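PDB 4K7C: aminopeptidase C from Lactobacillus rhamnosus, which probably removes amino acids from the N-terminal ends of peptides, acting as a cysteine peptidase of the papain-like bleomycin hydrolase family. Local coordinates for residues 74-77 against 78-81; 81-84 against 85-89; 139-142 against 143-146; 255-258 against 259-262. All coordinates share one frame; numbering follows the deposited sequence.

Contact 1. Residues 74-77 against 78-81; sequences AALN and TMRH
The carbonyl oxygen A75 O is held twice, by the hydroxyl T78 OG1 at 2.7 Å and by the backbone nitrogen M79 N at 3.2 Å. M79 N gives the ordinary helical bond; T78 OG1 reaches a lone pair in the plane of the same carbonyl. The hydroxyl can do so because it stands between its own backbone N and carbonyl carbon (chi1 63°), so it finds a partner within its own helix.

Next along the helix, N77 and R80, one turn apart, extend side by side in the same direction. R80 NE donates to N77 OD1 over 2.7 Å, nearly straight at 158°, while R80 NH2 adds a weak second bond to the same oxygen. The amide and guanidinium planes are turned 45° apart, so this is no flat two-pronged pairing. NH2 also forms a salt bridge with E384 OE2, and NH1 bonds to F92 O. H81 lays its ring over the carbonyl N77 O, its CD2 only 3.0 Å from that oxygen, and turns NE2 to the same glutamate, E384.

On another side of the helix the apolar L76 meets M79, a selenomethionine introduced by labelling, with L76 CD2 4.1 Å from M79 SE. The small A74 and A75 let strand 315-319 come close through W316.

The asparagine thus offers NE an uncharged acceptor, E384 probably balances the charge, and F92 O and A60 O share the remaining N-H groups; together they are likely to hold the guanidinium at a fixed tilt within the protein.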
# COMPACT_ATOMS: atom_id res chain seq x y z
N ALA A 74 14.81 26.11 11.05
CA ALA A 74 14.64 27.42 10.45
C ALA A 74 15.91 28.29 10.58
O ALA A 74 16.37 28.90 9.61
CB ALA A 74 13.46 28.13 11.04
N ALA A 75 16.51 28.29 11.72
CA ALA A 75 17.77 29.06 11.88
C ALA A 75 18.82 28.49 10.95
O ALA A 75 19.51 29.25 10.24
CB ALA A 75 18.26 29.04 13.29
N LEU A 76 19.03 27.16 11.00
CA LEU A 76 20.03 26.56 10.15
C LEU A 76 19.72 26.77 8.64
O LEU A 76 20.62 26.81 7.81
CB LEU A 76 20.22 25.07 10.48
CG LEU A 76 20.79 24.80 11.90
CD1 LEU A 76 20.74 23.31 12.30
CD2 LEU A 76 22.21 25.31 12.04
N ASN A 77 18.44 26.92 8.31
CA ASN A 77 18.07 27.23 6.96
C ASN A 77 18.65 28.58 6.53
O ASN A 77 19.23 28.70 5.46
CB ASN A 77 16.53 27.26 6.76
CG ASN A 77 15.92 25.87 6.61
OD1 ASN A 77 16.60 24.90 6.24
ND2 ASN A 77 14.58 25.77 6.86
N THR A 78 18.52 29.56 7.38
CA THR A 78 19.04 30.93 7.08
C THR A 78 20.55 30.85 6.82
O THR A 78 21.03 31.39 5.83
CB THR A 78 18.72 32.02 8.11
OG1 THR A 78 19.29 31.79 9.40
CG2 THR A 78 17.14 32.18 8.24
N MSE A 79 21.23 30.06 7.63
CA MSE A 79 22.74 29.95 7.52
C MSE A 79 23.12 29.18 6.29
O MSE A 79 23.97 29.60 5.53
CB MSE A 79 23.17 29.22 8.80
CG MSE A 79 23.07 30.10 9.99
SE MSE A 79 23.56 29.14 11.61
CE MSE A 79 22.87 30.54 12.71
N ARG A 80 22.44 28.06 6.04
CA ARG A 80 22.82 27.19 4.91
C ARG A 80 22.49 27.82 3.58
O ARG A 80 23.15 27.49 2.59
CB ARG A 80 22.16 25.81 4.99
CG ARG A 80 20.71 25.76 4.48
CD ARG A 80 20.07 24.51 5.05
NE ARG A 80 18.67 24.34 4.65
CZ ARG A 80 18.26 23.66 3.60
NH1 ARG A 80 19.11 22.96 2.85
NH2 ARG A 80 16.94 23.60 3.35
N HIS A 81 21.49 28.70 3.52
CA HIS A 81 21.27 29.40 2.21
C HIS A 81 22.48 30.37 1.90
O HIS A 81 22.87 30.53 0.75
CB HIS A 81 19.91 30.08 2.12
CG HIS A 81 18.74 29.16 2.33
ND1 HIS A 81 18.69 27.89 1.79
CD2 HIS A 81 17.60 29.32 3.03
CE1 HIS A 81 17.55 27.31 2.16
NE2 HIS A 81 16.89 28.15 2.94

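Contact 2. Residues 81-84 against 85-89; sequences HGIQ and AQFKI
The C-terminal end of helix 70-87 unwinds here, and the carbonyls of H81 to Q84 find their donors in A85, Q86, F87 and I89. Q86 N bonds to G82 O at 2.9 Å, almost straight at 170°, and F87 N bonds to I83 O at 2.8 Å. Then the chain turns: K88 takes a positive phi (58°), which swings I89 back so that its N donates to Q84 O over 3.2 Å, spanning five residues instead of four.

The return also brings I89 O against the side chain of Q84, where Q84 CG lies 3.1 Å away and the CA-H of Q84 makes a further contact with that oxygen. The glutamine runs out extended, ending in an amide with two uses. Its OE1 accepts from H81 ND1 at 2.8 Å; the oxygen lies in the imidazole plane, although the donor stands above the plane of the amide. Its NE2 goes to F92 O, while H81 NE2 is taken by E384, so both imidazole nitrogens are bonded and the ring is fixed in rotation.

I83 forms the apolar side. Its CG2 is 4.2 Å from both F87 CD2 and I89 CD1, and the ring of F87 turns an edge to I83 O. Beyond, F87 meets Y252 and Y230, whereas K88, pointing outward, bonds through its backbone to D233.

With its positive-phi residue, its six-to-one backbone bond and an apolar residue after the turn packed back on the helix, this end resembles the C-terminal part of a Schellman motif.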
# COMPACT_ATOMS: atom_id res chain seq x y z
N HIS A 81 21.49 28.70 3.52
CA HIS A 81 21.27 29.40 2.21
C HIS A 81 22.48 30.37 1.90
O HIS A 81 22.87 30.53 0.75
CB HIS A 81 19.91 30.08 2.12
CG HIS A 81 18.74 29.16 2.33
ND1 HIS A 81 18.69 27.89 1.79
CD2 HIS A 81 17.60 29.32 3.03
CE1 HIS A 81 17.55 27.31 2.16
NE2 HIS A 81 16.89 28.15 2.94
N GLY A 82 23.04 30.98 2.95
CA GLY A 82 24.28 31.73 2.84
C GLY A 82 25.43 30.89 2.29
O GLY A 82 26.07 31.26 1.31
N ILE A 83 25.58 29.69 2.86
CA ILE A 83 26.64 28.78 2.41
C ILE A 83 26.47 28.37 0.99
O ILE A 83 27.45 28.34 0.15
CB ILE A 83 26.70 27.54 3.32
CG1 ILE A 83 27.10 27.95 4.73
CG2 ILE A 83 27.66 26.50 2.77
CD1 ILE A 83 27.04 26.80 5.74
N GLN A 84 25.24 27.98 0.67
CA GLN A 84 24.91 27.50 -0.70
C GLN A 84 25.26 28.58 -1.75
O GLN A 84 25.76 28.25 -2.79
CB GLN A 84 23.37 27.26 -0.83
CG GLN A 84 22.86 26.08 -0.01
CD GLN A 84 21.34 26.06 0.23
OE1 GLN A 84 20.59 27.01 -0.07
NE2 GLN A 84 20.92 25.02 0.83
N ALA A 85 24.92 29.82 -1.48
CA ALA A 85 25.17 30.88 -2.41
C ALA A 85 26.67 31.21 -2.47
O ALA A 85 27.26 31.13 -3.55
CB ALA A 85 24.33 32.11 -2.09
N GLN A 86 27.29 31.41 -1.31
CA GLN A 86 28.71 31.82 -1.28
C GLN A 86 29.65 30.73 -1.83
O GLN A 86 30.59 31.04 -2.52
CB GLN A 86 29.10 32.21 0.15
CG GLN A 86 30.51 32.77 0.32
CD GLN A 86 30.83 33.23 1.76
OE1 GLN A 86 29.96 33.25 2.66
NE2 GLN A 86 32.09 33.59 1.99
N PHE A 87 29.43 29.46 -1.47
CA PHE A 87 30.36 28.36 -1.79
C PHE A 87 29.86 27.52 -2.93
O PHE A 87 30.49 26.55 -3.37
CB PHE A 87 30.66 27.51 -0.52
CG PHE A 87 31.41 28.25 0.51
CD1 PHE A 87 32.81 28.29 0.44
CD2 PHE A 87 30.76 29.04 1.45
CE1 PHE A 87 33.54 28.98 1.35
CE2 PHE A 87 31.52 29.80 2.39
CZ PHE A 87 32.91 29.78 2.30
N LYS A 88 28.69 27.86 -3.45
CA LYS A 88 28.11 27.15 -4.60
C LYS A 88 27.94 25.68 -4.28
O LYS A 88 28.42 24.75 -4.97
CB LYS A 88 28.86 27.41 -5.94
CG LYS A 88 29.02 28.88 -6.30
CD LYS A 88 30.09 29.06 -7.39
CE LYS A 88 29.72 30.13 -8.41
NZ LYS A 88 28.71 29.55 -9.36
N ILE A 89 27.17 25.44 -3.23
CA ILE A 89 26.82 24.05 -2.87
C ILE A 89 25.29 23.95 -2.80
O ILE A 89 24.65 24.16 -1.71
CB ILE A 89 27.47 23.56 -1.52
CG1 ILE A 89 28.93 24.01 -1.39
CG2 ILE A 89 27.40 22.05 -1.39
CD1 ILE A 89 29.49 23.85 0.01

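Contact 3. Residues 139-142 against 143-146; sequences GGQW and DMLS
This is a helix start: the loop up to Q141, the N-cap residue, runs into helix 142-152 in the buried interior of the papain-like fold. Q141 O accepts from L145 N at 3.2 Å, and W142 O accepts from S146 N at 3.0 Å with a nearly straight 173° bond; L145 N also leans weakly on W142 O. These carbonyls begin the helical bonding.

The side chain of W142 is thrown along the helix by its first torsion, CG lying opposite the backbone N (chi1 172°). This brings the indole toward S146, one turn ahead, where a water joins the two: it accepts from W142 NE1 at 2.9 Å and pairs with S146 OG at 2.7 Å. With an alanine here, the water would probably lose its indole donor and S146 OG its bridge to the ring, and a gap would open beside A75 and W316.

D143 crosses the indole at about a right angle, its OD1 3.5 Å from W142 CD1 at the ring edge, and D143 OD2 accepts from R292 N. M144, a selenomethionine of the labelled protein, bends at its end so that CE comes within 4.1 Å of G140 CA, a close approach helped by the missing side chain of the glycine.

Round about, the neighbours close in. W142 meets W316 edge-to-face and packs on A75 of helix 70-87 and V412 of strand 408-414. L145 also touches W71 and A75, while Q141 NE2 bonds to M442 O near the C-terminus of the chain.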
# COMPACT_ATOMS: atom_id res chain seq x y z
N GLY A 139 11.46 22.43 21.48
CA GLY A 139 11.42 23.76 20.98
C GLY A 139 12.37 24.79 21.58
O GLY A 139 12.90 24.63 22.71
N GLY A 140 12.37 25.94 20.92
CA GLY A 140 13.17 27.05 21.39
C GLY A 140 12.88 28.38 20.72
O GLY A 140 11.81 28.59 20.11
N GLN A 141 13.80 29.32 20.90
CA GLN A 141 13.71 30.63 20.30
C GLN A 141 15.10 30.99 19.72
O GLN A 141 16.12 30.35 20.06
CB GLN A 141 13.23 31.65 21.38
CG GLN A 141 11.98 31.23 22.12
CD GLN A 141 11.23 32.37 22.80
OE1 GLN A 141 11.52 33.54 22.58
NE2 GLN A 141 10.23 32.02 23.58
N TRP A 142 15.12 32.00 18.85
CA TRP A 142 16.29 32.40 18.08
C TRP A 142 17.54 32.61 18.97
O TRP A 142 18.59 32.06 18.69
CB TRP A 142 16.01 33.69 17.30
CG TRP A 142 17.27 34.19 16.68
CD1 TRP A 142 18.19 35.06 17.23
CD2 TRP A 142 17.84 33.78 15.42
NE1 TRP A 142 19.26 35.21 16.40
CE2 TRP A 142 19.08 34.45 15.28
CE3 TRP A 142 17.42 32.95 14.39
CZ2 TRP A 142 19.89 34.30 14.13
CZ3 TRP A 142 18.20 32.83 13.25
CH2 TRP A 142 19.45 33.48 13.14
N ASP A 143 17.39 33.31 20.09
CA ASP A 143 18.56 33.65 20.92
C ASP A 143 19.15 32.41 21.57
O ASP A 143 20.36 32.35 21.80
CB ASP A 143 18.16 34.67 21.98
CG ASP A 143 17.71 36.03 21.39
OD1 ASP A 143 18.28 36.53 20.40
OD2 ASP A 143 16.72 36.59 21.96
N MSE A 144 18.30 31.42 21.85
CA MSE A 144 18.78 30.10 22.33
C MSE A 144 19.51 29.33 21.27
O MSE A 144 20.48 28.62 21.56
CB MSE A 144 17.54 29.32 22.82
CG MSE A 144 17.01 29.92 24.11
SE MSE A 144 15.16 29.30 24.49
CE MSE A 144 15.45 27.39 24.78
N LEU A 145 19.15 29.46 19.99
CA LEU A 145 19.92 28.77 18.97
C LEU A 145 21.28 29.48 18.82
O LEU A 145 22.34 28.82 18.71
CB LEU A 145 19.14 28.83 17.67
CG LEU A 145 19.57 27.95 16.49
CD1 LEU A 145 20.72 28.58 15.72
CD2 LEU A 145 19.87 26.55 17.01
N SER A 146 21.27 30.81 18.77
CA SER A 146 22.54 31.55 18.78
C SER A 146 23.46 31.16 19.89
O SER A 146 24.67 30.95 19.65
CB SER A 146 22.31 33.06 18.79
OG SER A 146 21.88 33.37 17.55
O HOH W 1 21.78 36.10 17.53

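Contact 4. Residues 255-258 against 259-262; sequences WNLD and DYQS
Y260 sets its phenol oxygen over the indole of W255, its OH 3.4 Å from W255 CD2, at the start of strand 260-264 just after an Asx turn. The two rings lie obliquely, planes 46° apart, with Y260 CE2 3.8 Å from W255 CE3. Y260 CG, anti to its carbonyl carbon (chi1 -57°), turns the ring back toward the broad indole of W255.

Y260 OH also shares a water at 3.1 Å. That water accepts from N256 N and donates to D259 OD2 at 2.7 Å, knitting tyrosine, aspartate and backbone together. With a phenylalanine instead of Y260, the oxygen over the indole face is gone, and the water would probably lose a partner.

The turn before the strand positions these groups. D259 N donates to N256 O over 2.9 Å, approaching from above the carbonyl plane, and Y260 N makes a weak bond to L257 O. Asparagine suits the turn because its side-chain oxygen can reach the chain two residues on. Further out, W255 rests on T78 and M79 of helix 70-87, L257 packs on helix 142-152, and D258 forms a salt bridge with R289. The Asx turn closes where N256 OD1 accepts from D258 N at 3.0 Å.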
# COMPACT_ATOMS: atom_id res chain seq x y z
N TRP A 255 29.06 34.76 10.43
CA TRP A 255 28.25 35.78 11.07
C TRP A 255 28.76 36.16 12.45
O TRP A 255 29.43 35.39 13.09
CB TRP A 255 26.81 35.28 11.22
CG TRP A 255 26.14 34.95 9.99
CD1 TRP A 255 26.60 35.06 8.75
CD2 TRP A 255 24.80 34.41 9.87
NE1 TRP A 255 25.66 34.66 7.84
CE2 TRP A 255 24.54 34.24 8.52
CE3 TRP A 255 23.82 34.09 10.79
CZ2 TRP A 255 23.31 33.72 8.03
CZ3 TRP A 255 22.59 33.57 10.32
CH2 TRP A 255 22.37 33.42 8.94
N ASN A 256 28.48 37.41 12.81
CA ASN A 256 28.57 37.88 14.16
C ASN A 256 27.14 37.86 14.64
O ASN A 256 26.31 38.69 14.21
CB ASN A 256 29.18 39.26 14.23
CG ASN A 256 29.20 39.79 15.62
OD1 ASN A 256 28.77 39.15 16.59
ND2 ASN A 256 29.70 40.99 15.76
N LEU A 257 26.93 36.93 15.58
CA LEU A 257 25.61 36.61 16.09
C LEU A 257 25.05 37.76 16.90
O LEU A 257 23.82 37.90 17.03
CB LEU A 257 25.60 35.28 16.83
CG LEU A 257 25.77 34.10 15.85
CD1 LEU A 257 26.00 32.83 16.64
CD2 LEU A 257 24.66 33.91 14.82
N ASP A 258 25.91 38.69 17.32
CA ASP A 258 25.40 39.92 17.85
C ASP A 258 24.62 40.83 16.93
O ASP A 258 24.00 41.79 17.44
CB ASP A 258 26.58 40.80 18.43
CG ASP A 258 26.93 40.45 19.82
OD1 ASP A 258 26.02 40.17 20.64
OD2 ASP A 258 28.16 40.50 20.13
N ASP A 259 24.78 40.66 15.62
CA ASP A 259 24.25 41.54 14.64
C ASP A 259 22.72 41.36 14.54
O ASP A 259 22.14 42.12 13.81
CB ASP A 259 24.81 41.20 13.25
CG ASP A 259 26.26 41.63 13.05
OD1 ASP A 259 26.77 42.28 13.94
OD2 ASP A 259 26.80 41.30 11.96
N TYR A 260 22.11 40.39 15.28
CA TYR A 260 20.66 39.96 15.02
C TYR A 260 19.79 40.31 16.18
O TYR A 260 20.17 40.10 17.31
CB TYR A 260 20.55 38.44 14.66
CG TYR A 260 21.41 38.15 13.44
CD1 TYR A 260 21.03 38.54 12.20
CD2 TYR A 260 22.68 37.61 13.58
CE1 TYR A 260 21.85 38.37 11.09
CE2 TYR A 260 23.52 37.43 12.47
CZ TYR A 260 23.11 37.82 11.26
OH TYR A 260 23.90 37.68 10.19
N GLN A 261 18.62 40.82 15.90
CA GLN A 261 17.67 41.14 16.94
C GLN A 261 16.32 40.39 16.70
O GLN A 261 15.73 40.50 15.64
CB GLN A 261 17.46 42.63 16.98
CG GLN A 261 16.50 43.14 18.03
CD GLN A 261 16.96 42.81 19.41
OE1 GLN A 261 18.08 43.17 19.82
NE2 GLN A 261 16.12 42.18 20.16
N SER A 262 15.87 39.76 17.76
CA SER A 262 14.54 39.19 17.83
C SER A 262 13.57 40.33 18.00
O SER A 262 13.68 41.10 18.95
CB SER A 262 14.43 38.19 18.94
OG SER A 262 13.06 37.74 19.03
O HOH W 2 26.77 38.81 10.82

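Contacts 1 and 2 follow each other along helix 70-87, share H81 and have centres about 11 Å apart; contact 2 ends that helix. Contact 3, later in the chain, begins helix 142-152, and contact 4 leads into strand 260-264. Contacts 1, 3 and 4 form a cluster, with centres about 12 to 14 Å apart, in which W142 touches A75 and W255, and W255 also packs on T78 and M79. Contact 2 lies outward, untouched by 3 or 4. Helix 70-87 probably corresponds to the central papain-fold helix, which carries the catalytic cysteine at its N-terminal end, and in contacts 1, 3 and 4 it packs against helix 142-152 and the loop before strand 260-264.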